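Spore coat polysaccharide biosynthesis protein spsE (Bacillus subtilis, PDB 1VLI) probably works as an N-acylneuraminate-9-phosphate synthase-type enzyme in the biosynthesis of spore coat polysaccharide, with zinc bound in this crystal. Local coordinates at residues 16-21 / 28-33; 35-40 / 95-100; 195-200 / 261-266; 247-252 / 267-272. All coordinates share one frame; numbering follows the deposited sequence.

Interaction 1 of 4, residues 16-21 / 28-33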
loop_
_atom_site.group_PDB
_atom_site.type_symbol
_atom_site.label_atom_id
_atom_site.label_comp_id
_atom_site.label_asym_id
_atom_site.label_seq_id
_atom_site.Cartn_x
_atom_site.Cartn_y
_atom_site.Cartn_z
ATOM N N PHE A 16 0.154 -3.311 -18.255
ATOM C CA PHE A 16 1.574 -3.576 -18.008
ATOM C C PHE A 16 1.830 -5.006 -17.505
ATOM O O PHE A 16 0.889 -5.786 -17.344
ATOM C CB PHE A 16 2.217 -2.529 -17.089
ATOM C CG PHE A 16 1.555 -2.384 -15.735
ATOM C CD1 PHE A 16 1.957 -3.165 -14.669
ATOM C CD2 PHE A 16 0.561 -1.422 -15.517
ATOM C CE1 PHE A 16 1.388 -3.031 -13.396
ATOM C CE2 PHE A 16 -0.034 -1.264 -14.246
ATOM C CZ PHE A 16 0.365 -2.067 -13.182
ATOM N N GLN A 17 3.092 -5.351 -17.275
ATOM C CA GLN A 17 3.453 -6.715 -16.887
ATOM C C GLN A 17 3.891 -6.790 -15.426
ATOM O O GLN A 17 4.859 -6.133 -15.052
ATOM C CB GLN A 17 4.628 -7.211 -17.746
ATOM C CG GLN A 17 4.370 -7.358 -19.206
ATOM C CD GLN A 17 3.338 -8.421 -19.485
ATOM O OE1 GLN A 17 2.182 -8.093 -19.799
ATOM N NE2 GLN A 17 3.732 -9.699 -19.355
ATOM N N ILE A 18 3.219 -7.594 -14.600
ATOM C CA ILE A 18 3.840 -8.021 -13.336
ATOM C C ILE A 18 4.451 -9.423 -13.510
ATOM O O ILE A 18 3.740 -10.398 -13.730
ATOM C CB ILE A 18 2.839 -7.977 -12.203
ATOM C CG1 ILE A 18 2.418 -6.524 -11.940
ATOM C CG2 ILE A 18 3.477 -8.495 -10.945
ATOM C CD1 ILE A 18 1.207 -6.393 -11.030
ATOM N N ALA A 19 5.773 -9.523 -13.453
ATOM C CA ALA A 19 6.463 -10.810 -13.756
ATOM C C ALA A 19 6.076 -11.244 -15.170
ATOM O O ALA A 19 6.281 -10.490 -16.130
ATOM C CB ALA A 19 6.122 -11.904 -12.713
ATOM N N ASN A 20 5.439 -12.403 -15.281
ATOM C CA ASN A 20 5.064 -12.977 -16.570
ATOM C C ASN A 20 3.579 -12.783 -16.944
ATOM O O ASN A 20 3.060 -13.496 -17.817
ATOM C CB ASN A 20 5.425 -14.478 -16.573
ATOM C CG ASN A 20 4.547 -15.299 -15.606
ATOM O OD1 ASN A 20 4.202 -14.839 -14.517
ATOM N ND2 ASN A 20 4.172 -16.515 -16.019
ATOM N N LYS A 21 2.921 -11.794 -16.321
ATOM C CA LYS A 21 1.458 -11.672 -16.333
ATOM C C LYS A 21 0.952 -10.273 -16.610
ATOM O O LYS A 21 1.414 -9.311 -16.009
ATOM C CB LYS A 21 0.900 -12.112 -14.980
ATOM C CG LYS A 21 0.167 -13.393 -15.081
ATOM C CD LYS A 21 0.158 -14.144 -13.778
ATOM C CE LYS A 21 -0.110 -15.617 -14.059
ATOM N NZ LYS A 21 -0.869 -16.258 -12.957
ATOM N N PRO A 28 -6.761 -10.755 -17.552
ATOM C CA PRO A 28 -7.511 -11.274 -16.393
ATOM C C PRO A 28 -7.281 -10.398 -15.150
ATOM O O PRO A 28 -6.214 -9.793 -15.025
ATOM C CB PRO A 28 -6.874 -12.654 -16.150
ATOM C CG PRO A 28 -6.204 -13.002 -17.424
ATOM C CD PRO A 28 -5.754 -11.727 -18.043
ATOM N N VAL A 29 -8.264 -10.320 -14.247
ATOM C CA VAL A 29 -8.078 -9.624 -12.976
ATOM C C VAL A 29 -6.875 -10.218 -12.243
ATOM O O VAL A 29 -6.715 -11.433 -12.199
ATOM C CB VAL A 29 -9.366 -9.649 -12.106
ATOM C CG1 VAL A 29 -9.134 -8.937 -10.741
ATOM C CG2 VAL A 29 -10.514 -8.929 -12.851
ATOM N N PHE A 30 -6.015 -9.355 -11.705
ATOM C CA PHE A 30 -4.812 -9.791 -10.981
ATOM C C PHE A 30 -5.152 -9.875 -9.494
ATOM O O PHE A 30 -5.492 -8.842 -8.851
ATOM C CB PHE A 30 -3.659 -8.813 -11.234
ATOM C CG PHE A 30 -2.330 -9.287 -10.713
ATOM C CD1 PHE A 30 -1.518 -10.131 -11.463
ATOM C CD2 PHE A 30 -1.884 -8.862 -9.469
ATOM C CE1 PHE A 30 -0.269 -10.586 -10.945
ATOM C CE2 PHE A 30 -0.674 -9.263 -8.961
ATOM C CZ PHE A 30 0.148 -10.157 -9.704
ATOM N N ILE A 31 -5.081 -11.102 -8.961
ATOM C CA ILE A 31 -5.519 -11.384 -7.579
ATOM C C ILE A 31 -4.381 -11.544 -6.609
ATOM O O ILE A 31 -3.501 -12.425 -6.774
ATOM C CB ILE A 31 -6.464 -12.619 -7.499
ATOM C CG1 ILE A 31 -7.599 -12.496 -8.489
ATOM C CG2 ILE A 31 -7.002 -12.798 -6.073
ATOM C CD1 ILE A 31 -8.407 -13.740 -8.688
ATOM N N ILE A 32 -4.411 -10.700 -5.579
ATOM C CA ILE A 32 -3.364 -10.666 -4.550
ATOM C C ILE A 32 -3.918 -11.230 -3.248
ATOM O O ILE A 32 -4.818 -10.634 -2.636
ATOM C CB ILE A 32 -2.915 -9.257 -4.346
ATOM C CG1 ILE A 32 -2.496 -8.621 -5.673
ATOM C CG2 ILE A 32 -1.779 -9.134 -3.354
ATOM C CD1 ILE A 32 -2.389 -7.055 -5.578
ATOM N N ALA A 33 -3.406 -12.397 -2.834
ATOM C CA ALA A 33 -3.749 -12.898 -1.511
ATOM C C ALA A 33 -2.802 -12.291 -0.485
ATOM O O ALA A 33 -1.585 -12.436 -0.595
ATOM C CB ALA A 33 -3.703 -14.384 -1.484
#

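Interaction 2 of 4, residues 35-40 / 95-100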
loop_
_atom_site.group_PDB
_atom_site.type_symbol
_atom_site.label_atom_id
_atom_site.label_comp_id
_atom_site.label_asym_id
_atom_site.label_seq_id
_atom_site.Cartn_x
_atom_site.Cartn_y
_atom_site.Cartn_z
ATOM N N ALA A 35 -1.264 -12.192 2.962
ATOM C CA ALA A 35 -0.926 -13.049 4.107
ATOM C C ALA A 35 -0.559 -12.242 5.354
ATOM O O ALA A 35 -0.771 -12.711 6.478
ATOM C CB ALA A 35 0.202 -14.028 3.736
ATOM N N GLY A 36 -0.020 -11.036 5.154
ATOM C CA GLY A 36 0.288 -10.122 6.246
ATOM C C GLY A 36 1.349 -10.679 7.181
ATOM O O GLY A 36 2.503 -10.869 6.779
ATOM N N ILE A 37 0.952 -10.919 8.435
ATOM C CA ILE A 37 1.798 -11.574 9.436
ATOM C C ILE A 37 1.182 -12.879 9.949
ATOM O O ILE A 37 1.640 -13.432 10.937
ATOM C CB ILE A 37 2.149 -10.627 10.624
ATOM C CG1 ILE A 37 0.913 -10.216 11.431
ATOM C CG2 ILE A 37 2.937 -9.421 10.157
ATOM C CD1 ILE A 37 1.283 -9.525 12.781
ATOM N N ASN A 38 0.174 -13.378 9.240
ATOM C CA ASN A 38 -0.582 -14.559 9.654
ATOM C C ASN A 38 0.184 -15.899 9.657
ATOM O O ASN A 38 -0.417 -16.959 9.850
ATOM C CB ASN A 38 -1.869 -14.693 8.826
ATOM C CG ASN A 38 -2.905 -13.598 9.134
ATOM O OD1 ASN A 38 -2.779 -12.845 10.100
ATOM N ND2 ASN A 38 -3.945 -13.526 8.305
ATOM N N HIS A 39 1.496 -15.851 9.460
ATOM C CA HIS A 39 2.369 -17.033 9.623
ATOM C C HIS A 39 2.756 -17.282 11.094
ATOM O O HIS A 39 3.386 -18.286 11.418
ATOM C CB HIS A 39 3.640 -16.846 8.796
ATOM C CG HIS A 39 4.312 -15.525 9.018
ATOM N ND1 HIS A 39 4.969 -15.212 10.187
ATOM C CD2 HIS A 39 4.435 -14.438 8.220
ATOM C CE1 HIS A 39 5.476 -13.996 10.101
ATOM N NE2 HIS A 39 5.165 -13.501 8.917
ATOM N N ASP A 40 2.410 -16.321 11.950
ATOM C CA ASP A 40 2.630 -16.349 13.388
ATOM C C ASP A 40 4.089 -16.630 13.792
ATOM O O ASP A 40 4.330 -17.232 14.826
ATOM C CB ASP A 40 1.666 -17.349 14.042
ATOM C CG ASP A 40 0.194 -16.894 14.001
ATOM O OD1 ASP A 40 -0.085 -15.662 13.916
ATOM O OD2 ASP A 40 -0.757 -17.717 14.079
ATOM N N SER A 95 14.826 -4.813 12.442
ATOM C CA SER A 95 13.776 -3.950 11.938
ATOM C C SER A 95 12.813 -4.635 10.958
ATOM O O SER A 95 11.892 -4.020 10.431
ATOM C CB SER A 95 14.428 -2.771 11.252
ATOM O OG SER A 95 13.431 -1.879 10.810
HETATM N N MSE A 96 13.002 -5.921 10.735
HETATM C CA MSE A 96 12.210 -6.634 9.773
HETATM C C MSE A 96 11.182 -7.515 10.417
HETATM O O MSE A 96 11.368 -7.922 11.537
HETATM C CB MSE A 96 13.132 -7.446 8.929
HETATM C CG MSE A 96 13.661 -6.615 7.808
HETATM SE SE MSE A 96 14.938 -7.629 6.865
HETATM C CE MSE A 96 13.681 -9.206 6.232
ATOM N N GLU A 97 10.082 -7.799 9.720
ATOM C CA GLU A 97 9.024 -8.601 10.304
ATOM C C GLU A 97 9.351 -10.068 10.374
ATOM O O GLU A 97 9.106 -10.671 11.400
ATOM C CB GLU A 97 7.665 -8.408 9.614
ATOM C CG GLU A 97 6.731 -7.476 10.382
ATOM C CD GLU A 97 6.192 -8.092 11.663
ATOM O OE1 GLU A 97 6.027 -9.332 11.699
ATOM O OE2 GLU A 97 5.929 -7.334 12.635
HETATM N N MSE A 98 9.855 -10.657 9.291
HETATM C CA MSE A 98 10.202 -12.081 9.296
HETATM C C MSE A 98 11.716 -12.228 9.355
HETATM O O MSE A 98 12.424 -11.335 8.885
HETATM C CB MSE A 98 9.697 -12.759 8.036
HETATM C CG MSE A 98 8.213 -12.636 7.795
HETATM SE SE MSE A 98 7.736 -13.247 5.977
HETATM C CE MSE A 98 8.460 -11.657 4.937
ATOM N N PRO A 99 12.224 -13.331 9.917
ATOM C CA PRO A 99 13.680 -13.579 9.922
ATOM C C PRO A 99 14.287 -13.556 8.510
ATOM O O PRO A 99 13.750 -14.173 7.594
ATOM C CB PRO A 99 13.800 -14.978 10.530
ATOM C CG PRO A 99 12.581 -15.102 11.375
ATOM C CD PRO A 99 11.483 -14.421 10.584
ATOM N N ALA A 100 15.391 -12.832 8.352
ATOM C CA ALA A 100 16.073 -12.709 7.076
ATOM C C ALA A 100 16.380 -14.053 6.395
ATOM O O ALA A 100 16.425 -14.123 5.156
ATOM C CB ALA A 100 17.336 -11.894 7.248
#

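Interaction 3 of 4, residues 195-200 / 261-266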
loop_
_atom_site.group_PDB
_atom_site.type_symbol
_atom_site.label_atom_id
_atom_site.label_comp_id
_atom_site.label_asym_id
_atom_site.label_seq_id
_atom_site.Cartn_x
_atom_site.Cartn_y
_atom_site.Cartn_z
ATOM N N ALA A 195 -9.742 2.115 5.091
ATOM C CA ALA A 195 -8.729 1.805 6.140
ATOM C C ALA A 195 -9.245 1.081 7.391
ATOM O O ALA A 195 -8.456 0.500 8.145
ATOM C CB ALA A 195 -7.904 3.051 6.530
ATOM N N LYS A 196 -10.556 1.110 7.604
ATOM C CA LYS A 196 -11.185 0.264 8.613
ATOM C C LYS A 196 -11.025 -1.237 8.296
ATOM O O LYS A 196 -11.092 -1.653 7.143
ATOM C CB LYS A 196 -12.663 0.634 8.751
ATOM C CG LYS A 196 -13.369 0.013 9.958
ATOM C CD LYS A 196 -12.761 0.440 11.307
ATOM C CE LYS A 196 -13.570 -0.127 12.473
ATOM N NZ LYS A 196 -13.014 0.318 13.776
ATOM N N TYR A 197 -10.791 -2.040 9.328
ATOM C CA TYR A 197 -10.722 -3.483 9.164
ATOM C C TYR A 197 -11.362 -4.172 10.378
ATOM O O TYR A 197 -10.906 -3.976 11.509
ATOM C CB TYR A 197 -9.272 -3.956 8.927
ATOM C CG TYR A 197 -9.118 -5.472 8.758
ATOM C CD1 TYR A 197 -9.407 -6.106 7.537
ATOM C CD2 TYR A 197 -8.669 -6.275 9.821
ATOM C CE1 TYR A 197 -9.266 -7.499 7.384
ATOM C CE2 TYR A 197 -8.518 -7.665 9.675
ATOM C CZ TYR A 197 -8.819 -8.264 8.459
ATOM O OH TYR A 197 -8.671 -9.625 8.330
ATOM N N PRO A 198 -12.429 -4.948 10.159
ATOM C CA PRO A 198 -13.048 -5.094 8.846
ATOM C C PRO A 198 -13.935 -3.888 8.483
ATOM O O PRO A 198 -14.336 -3.109 9.367
ATOM C CB PRO A 198 -13.895 -6.360 9.003
ATOM C CG PRO A 198 -14.288 -6.347 10.436
ATOM C CD PRO A 198 -13.125 -5.746 11.182
ATOM N N ALA A 199 -14.225 -3.757 7.191
ATOM C CA ALA A 199 -14.985 -2.640 6.677
ATOM C C ALA A 199 -16.395 -3.116 6.344
ATOM O O ALA A 199 -16.569 -3.974 5.475
ATOM C CB ALA A 199 -14.308 -2.076 5.449
ATOM N N PRO A 200 -17.402 -2.578 7.033
ATOM C CA PRO A 200 -18.797 -2.925 6.736
ATOM C C PRO A 200 -19.114 -2.613 5.265
ATOM O O PRO A 200 -18.608 -1.616 4.739
ATOM C CB PRO A 200 -19.598 -2.007 7.668
ATOM C CG PRO A 200 -18.658 -1.589 8.737
ATOM C CD PRO A 200 -17.289 -1.593 8.130
ATOM N N SER A 261 -8.985 -13.316 12.430
ATOM C CA SER A 261 -10.423 -13.492 12.670
ATOM C C SER A 261 -11.302 -13.069 11.506
ATOM O O SER A 261 -12.366 -13.667 11.259
ATOM C CB SER A 261 -10.838 -12.734 13.934
ATOM O OG SER A 261 -10.262 -11.441 13.939
ATOM N N PHE A 262 -10.842 -12.043 10.797
ATOM C CA PHE A 262 -11.620 -11.439 9.724
ATOM C C PHE A 262 -11.067 -11.733 8.310
ATOM O O PHE A 262 -11.679 -11.342 7.310
ATOM C CB PHE A 262 -11.800 -9.933 9.995
ATOM C CG PHE A 262 -12.502 -9.622 11.314
ATOM C CD1 PHE A 262 -13.863 -9.941 11.502
ATOM C CD2 PHE A 262 -11.809 -8.999 12.362
ATOM C CE1 PHE A 262 -14.523 -9.649 12.719
ATOM C CE2 PHE A 262 -12.460 -8.700 13.587
ATOM C CZ PHE A 262 -13.818 -9.027 13.762
ATOM N N ALA A 263 -9.928 -12.431 8.235
ATOM C CA ALA A 263 -9.358 -12.852 6.957
ATOM C C ALA A 263 -10.116 -14.059 6.435
ATOM O O ALA A 263 -10.777 -14.766 7.196
ATOM C CB ALA A 263 -7.880 -13.186 7.115
ATOM N N LEU A 264 -10.040 -14.300 5.135
ATOM C CA LEU A 264 -10.657 -15.492 4.566
ATOM C C LEU A 264 -9.783 -16.718 4.853
ATOM O O LEU A 264 -8.550 -16.611 4.844
ATOM C CB LEU A 264 -10.837 -15.328 3.063
ATOM C CG LEU A 264 -11.670 -14.122 2.633
ATOM C CD1 LEU A 264 -11.986 -14.264 1.156
ATOM C CD2 LEU A 264 -12.960 -14.039 3.473
ATOM N N ASN A 265 -10.415 -17.866 5.122
ATOM C CA ASN A 265 -9.682 -19.125 5.208
ATOM C C ASN A 265 -9.423 -19.660 3.789
ATOM O O ASN A 265 -9.878 -19.053 2.824
ATOM C CB ASN A 265 -10.400 -20.129 6.113
ATOM C CG ASN A 265 -11.746 -20.574 5.570
ATOM O OD1 ASN A 265 -11.922 -20.814 4.364
ATOM N ND2 ASN A 265 -12.707 -20.726 6.475
ATOM N N PRO A 266 -8.653 -20.733 3.635
ATOM C CA PRO A 266 -8.310 -21.225 2.301
ATOM C C PRO A 266 -9.478 -21.521 1.386
ATOM O O PRO A 266 -9.354 -21.281 0.192
ATOM C CB PRO A 266 -7.539 -22.505 2.596
ATOM C CG PRO A 266 -6.874 -22.185 3.904
ATOM C CD PRO A 266 -7.963 -21.507 4.686
#

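Interaction 4 of 4, residues 247-252 / 267-272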
loop_
_atom_site.group_PDB
_atom_site.type_symbol
_atom_site.label_atom_id
_atom_site.label_comp_id
_atom_site.label_asym_id
_atom_site.label_seq_id
_atom_site.Cartn_x
_atom_site.Cartn_y
_atom_site.Cartn_z
ATOM N N LYS A 247 -7.224 -9.237 -1.053
ATOM C CA LYS A 247 -7.987 -9.702 0.115
ATOM C C LYS A 247 -7.060 -10.409 1.094
ATOM O O LYS A 247 -6.164 -11.158 0.656
ATOM C CB LYS A 247 -9.089 -10.672 -0.330
ATOM C CG LYS A 247 -10.189 -10.971 0.700
ATOM C CD LYS A 247 -11.367 -10.035 0.591
ATOM C CE LYS A 247 -12.618 -10.652 1.214
ATOM N NZ LYS A 247 -13.734 -9.656 1.265
ATOM N N HIS A 248 -7.264 -10.168 2.398
ATOM C CA HIS A 248 -6.527 -10.894 3.445
ATOM C C HIS A 248 -7.007 -12.342 3.510
ATOM O O HIS A 248 -8.212 -12.621 3.328
ATOM C CB HIS A 248 -6.716 -10.279 4.823
ATOM C CG HIS A 248 -6.160 -8.897 4.952
ATOM N ND1 HIS A 248 -5.136 -8.591 5.818
ATOM C CD2 HIS A 248 -6.492 -7.735 4.334
ATOM C CE1 HIS A 248 -4.856 -7.301 5.727
ATOM N NE2 HIS A 248 -5.665 -6.757 4.835
ATOM N N PHE A 249 -6.056 -13.250 3.749
ATOM C CA PHE A 249 -6.387 -14.627 4.032
ATOM C C PHE A 249 -5.525 -15.182 5.161
ATOM O O PHE A 249 -4.461 -14.651 5.475
ATOM C CB PHE A 249 -6.270 -15.495 2.777
ATOM C CG PHE A 249 -4.867 -15.943 2.457
ATOM C CD1 PHE A 249 -3.935 -15.042 1.966
ATOM C CD2 PHE A 249 -4.499 -17.280 2.615
ATOM C CE1 PHE A 249 -2.655 -15.439 1.647
ATOM C CE2 PHE A 249 -3.207 -17.714 2.297
ATOM C CZ PHE A 249 -2.275 -16.798 1.818
ATOM N N THR A 250 -6.017 -16.239 5.785
ATOM C CA THR A 250 -5.297 -16.904 6.850
ATOM C C THR A 250 -5.416 -18.392 6.605
ATOM O O THR A 250 -6.075 -18.807 5.662
ATOM C CB THR A 250 -5.861 -16.515 8.229
ATOM O OG1 THR A 250 -5.188 -17.271 9.246
ATOM C CG2 THR A 250 -7.341 -16.951 8.363
ATOM N N ILE A 251 -4.777 -19.183 7.454
ATOM C CA ILE A 251 -4.802 -20.631 7.330
ATOM C C ILE A 251 -5.925 -21.187 8.202
ATOM O O ILE A 251 -6.420 -22.298 7.970
ATOM C CB ILE A 251 -3.372 -21.227 7.666
ATOM C CG1 ILE A 251 -3.075 -22.457 6.818
ATOM C CG2 ILE A 251 -3.121 -21.477 9.177
ATOM C CD1 ILE A 251 -2.700 -22.122 5.396
ATOM N N ASP A 252 -6.340 -20.382 9.184
ATOM C CA ASP A 252 -7.355 -20.762 10.177
ATOM C C ASP A 252 -7.875 -19.515 10.904
ATOM O O ASP A 252 -7.128 -18.864 11.635
ATOM C CB ASP A 252 -6.754 -21.766 11.181
ATOM C CG ASP A 252 -7.649 -22.031 12.378
ATOM O OD1 ASP A 252 -8.859 -21.721 12.338
ATOM O OD2 ASP A 252 -7.218 -22.569 13.416
ATOM N N ASP A 267 -10.573 -22.053 1.937
ATOM C CA ASP A 267 -11.774 -22.375 1.175
ATOM C C ASP A 267 -12.457 -21.131 0.650
ATOM O O ASP A 267 -12.783 -21.038 -0.540
ATOM C CB ASP A 267 -12.777 -23.123 2.045
ATOM C CG ASP A 267 -12.265 -24.445 2.488
ATOM O OD1 ASP A 267 -11.344 -24.461 3.343
ATOM O OD2 ASP A 267 -12.713 -25.514 2.034
ATOM N N GLU A 268 -12.701 -20.199 1.565
ATOM C CA GLU A 268 -13.270 -18.918 1.222
ATOM C C GLU A 268 -12.402 -18.164 0.193
ATOM O O GLU A 268 -12.946 -17.455 -0.655
ATOM C CB GLU A 268 -13.475 -18.076 2.479
ATOM C CG GLU A 268 -14.291 -18.756 3.569
ATOM C CD GLU A 268 -14.400 -17.907 4.826
ATOM O OE1 GLU A 268 -13.345 -17.483 5.368
ATOM O OE2 GLU A 268 -15.542 -17.661 5.275
ATOM N N LEU A 269 -11.074 -18.328 0.252
ATOM C CA LEU A 269 -10.173 -17.687 -0.721
ATOM C C LEU A 269 -10.422 -18.239 -2.115
ATOM O O LEU A 269 -10.660 -17.453 -3.041
ATOM C CB LEU A 269 -8.681 -17.828 -0.336
ATOM C CG LEU A 269 -7.660 -17.012 -1.165
ATOM C CD1 LEU A 269 -7.786 -15.479 -0.979
ATOM C CD2 LEU A 269 -6.216 -17.433 -0.901
ATOM N N LYS A 270 -10.383 -19.573 -2.248
ATOM C CA LYS A 270 -10.753 -20.294 -3.489
ATOM C C LYS A 270 -12.142 -19.881 -4.001
ATOM O O LYS A 270 -12.351 -19.706 -5.205
ATOM C CB LYS A 270 -10.703 -21.809 -3.258
ATOM C CG LYS A 270 -10.812 -22.686 -4.519
ATOM N N GLU A 271 -13.075 -19.717 -3.067
ATOM C CA GLU A 271 -14.434 -19.301 -3.353
ATOM C C GLU A 271 -14.462 -17.896 -3.983
ATOM O O GLU A 271 -15.119 -17.699 -5.011
ATOM C CB GLU A 271 -15.237 -19.360 -2.057
ATOM C CG GLU A 271 -16.694 -18.963 -2.147
ATOM C CD GLU A 271 -17.396 -19.050 -0.799
ATOM O OE1 GLU A 271 -16.961 -19.871 0.051
ATOM O OE2 GLU A 271 -18.392 -18.303 -0.594
HETATM N N MSE A 272 -13.740 -16.941 -3.378
HETATM C CA MSE A 272 -13.583 -15.597 -3.939
HETATM C C MSE A 272 -13.048 -15.627 -5.359
HETATM O O MSE A 272 -13.622 -14.998 -6.251
HETATM C CB MSE A 272 -12.665 -14.725 -3.101
HETATM C CG MSE A 272 -12.676 -13.258 -3.589
HETATM SE SE MSE A 272 -11.292 -12.174 -2.780
HETATM C CE MSE A 272 -9.564 -13.092 -3.611
#

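Interaction 1 of 4, residues 16-21 / 28-33
I18 lies over the ring of F30, joining a beta hairpin with a two-residue loop (A19-N20) near the N-terminus to the first strand of the TIM barrel, 30-36. The hairpin turns through a type II' beta turn from I18 to K21. Two backbone bonds close the turn, I18 N to K21 O at 2.9 Å and K21 N to I18 O at 3.1 Å; the CB atoms of I18 and K21 both point toward strand 30-36.

The F30 ring stands out from its strand because CG is anti to the backbone N (chi1 -171°), and it presents one face to the isoleucine. I18 CD1 sits over that face, 4.1 Å from the ring centroid and only 14° off the normal, but displaced toward the rim near CE2 and CZ. This is a CH-pi contact. I18 CG2, anti to the backbone N, lies beyond the CZ end of the ring.

K21 approaches from another direction, with CB at the ring edge, near its plane. Its amine travels on to a salt bridge with D59, whose carboxylate also takes the backbone N-H of I31. V23 on the second hairpin strand and A60 on strand 60-63 also touch the phenylalanine, so the ring lies buried between the hairpin and the base of the barrel. The closest approach of the two segments is I18 CG2 to F30 CZ, 3.9 Å.

Interaction 2 of 4, residues 35-40 / 95-100
M98, a selenomethionine, reaches across to the imidazole of H39, and it is easiest to walk out along its chain. CB stands back from the ring. CG, placed beside the backbone N (chi1 -57°), makes the nearest approach, 3.4 Å from H39 NE2, with H39 CE1 a little farther at 3.8 Å. SE lies obliquely off the NE2-CD2 side of the ring, 3.9 Å from H39 NE2 and 4.2 Å from H39 CD2. Measured to the ring centroid it is 4.6 Å away and 46° off the normal, an oblique selenium-aromatic contact. A turn about the CG-SE bond (chi3 -74°) carries CE away from the histidine. F63 of strand 60-63, M65 just beyond it, and I103 and L106 of helix 103-112 also touch M98.

The imidazole is gripped from several directions. I37 O lies over the centre of one face, ND1 is hydrogen-bonded to the backbone N of G41, and W102 meets the ring edge-to-face. With an alanine here, M98 would probably lose the surface that its CG and SE rest on, and the G41 N-H its side-chain acceptor.

Beside this pair, I37 CG2 rests 3.5 Å from E97 OE1, an apolar methyl alongside a carboxylate oxygen. The glutamate is partly exposed, so this is the more open flank of the contact. The whole arrangement belongs to the C-terminal mouth of a TIM barrel, where the loop following strand 30-36 meets the loop leading into helix 103-112.

Interaction 3 of 4, residues 195-200 / 261-266
P198 turns its CG-CD edge onto one face of the F262 ring, and this is the close-packed part of the contact. Its CG stands over the ring centre, 3.8 Å from the centroid and 13° off the normal, while P198 CD settles 3.7 Å from F262 CD2. The peptide bond before P198 is cis, setting this ring beside that of Y197. The opposite face of F262 has S261 CB toward its rim, and E228 also touches F262; this residue, like P198, is partly exposed, whereas A263, at the Y197 end, is buried.

Y197 makes the looser, less regular half. Its CE2 comes to the edge of the F262 ring, and its CZ touches F262 CB at 3.7 Å. The phenol oxygen stops 3.1 Å from A263 N, but the angle is too poor for a hydrogen bond; it bonds weakly to D259 O instead. Replacing F262 with an alanine would probably open a gap beside P198 and leave the 195-200 loop with little side-chain packing on this neighbour.

The Y197 ring meets that of H248 with the planes at about 35°, and the Y197 side chain is about 6 Å from the zinc. This is the C-terminal mouth of a TIM barrel, the end where enzymes of this fold have their active sites, and here it holds the zinc bound by H226 and H248.

Interaction 4 of 4, residues 247-252 / 267-272
Extended first and second torsions (chi1 -172°, chi2 -169°) send the selenomethionine M272 straight out from its helix to the strand, where SE settles against the aliphatic part of K247. SE is 3.6 Å from K247 CB and 3.8 Å from K247 CG. The lysine then bends away at chi2, and its amine is taken care of elsewhere: a salt bridge to D225 and hydrogen bonds to the carbonyls of S227 and H229. A buried charge is thus satisfied while its stem serves as an apolar surface.

One helical turn earlier, L269 meets F249. CD2 of the leucine lies over one face of the ring, 4.2 Å from the centroid and 23° off the normal, a CH-pi contact shifted toward the rim at CG and CD2. L269 CD1 lies 4.1 Å from F249 CB, so both methyls press on the root of the phenylalanine from the helix side.

Between K247 and F249, H248 at the end of the strand has its CB directed away from the helix, and its ring binds zinc together with H226. The contact seats helix 266-285 on the end of strand 244-248 and the residue that follows it, with A33 and A35 of strand 30-36 and L49 and A52 of helix 43-56 packed around F249.

How the interactions relate
Interactions 1 and 4 are buried packing on adjacent strands of one barrel, 30-36 and 244-248; interaction 1 closes its base with a hairpin, interaction 4 lays a helix on its outside. They touch directly, through I31 against M272 and A33 against F249. Interactions 2 and 3 are partly buried loop contacts at the opposite, C-terminal mouth, where polar atoms mix with the packing: a histidine and a carboxylate in one, a tyrosine hydroxyl in the other. Interaction 3 runs closest to interaction 4, since L264 probably hydrogen-bonds to the backbone of H248 and T250. N38 similarly ties interaction 2 to F249 O. No hydrogen bond spans the paired segments of any interaction.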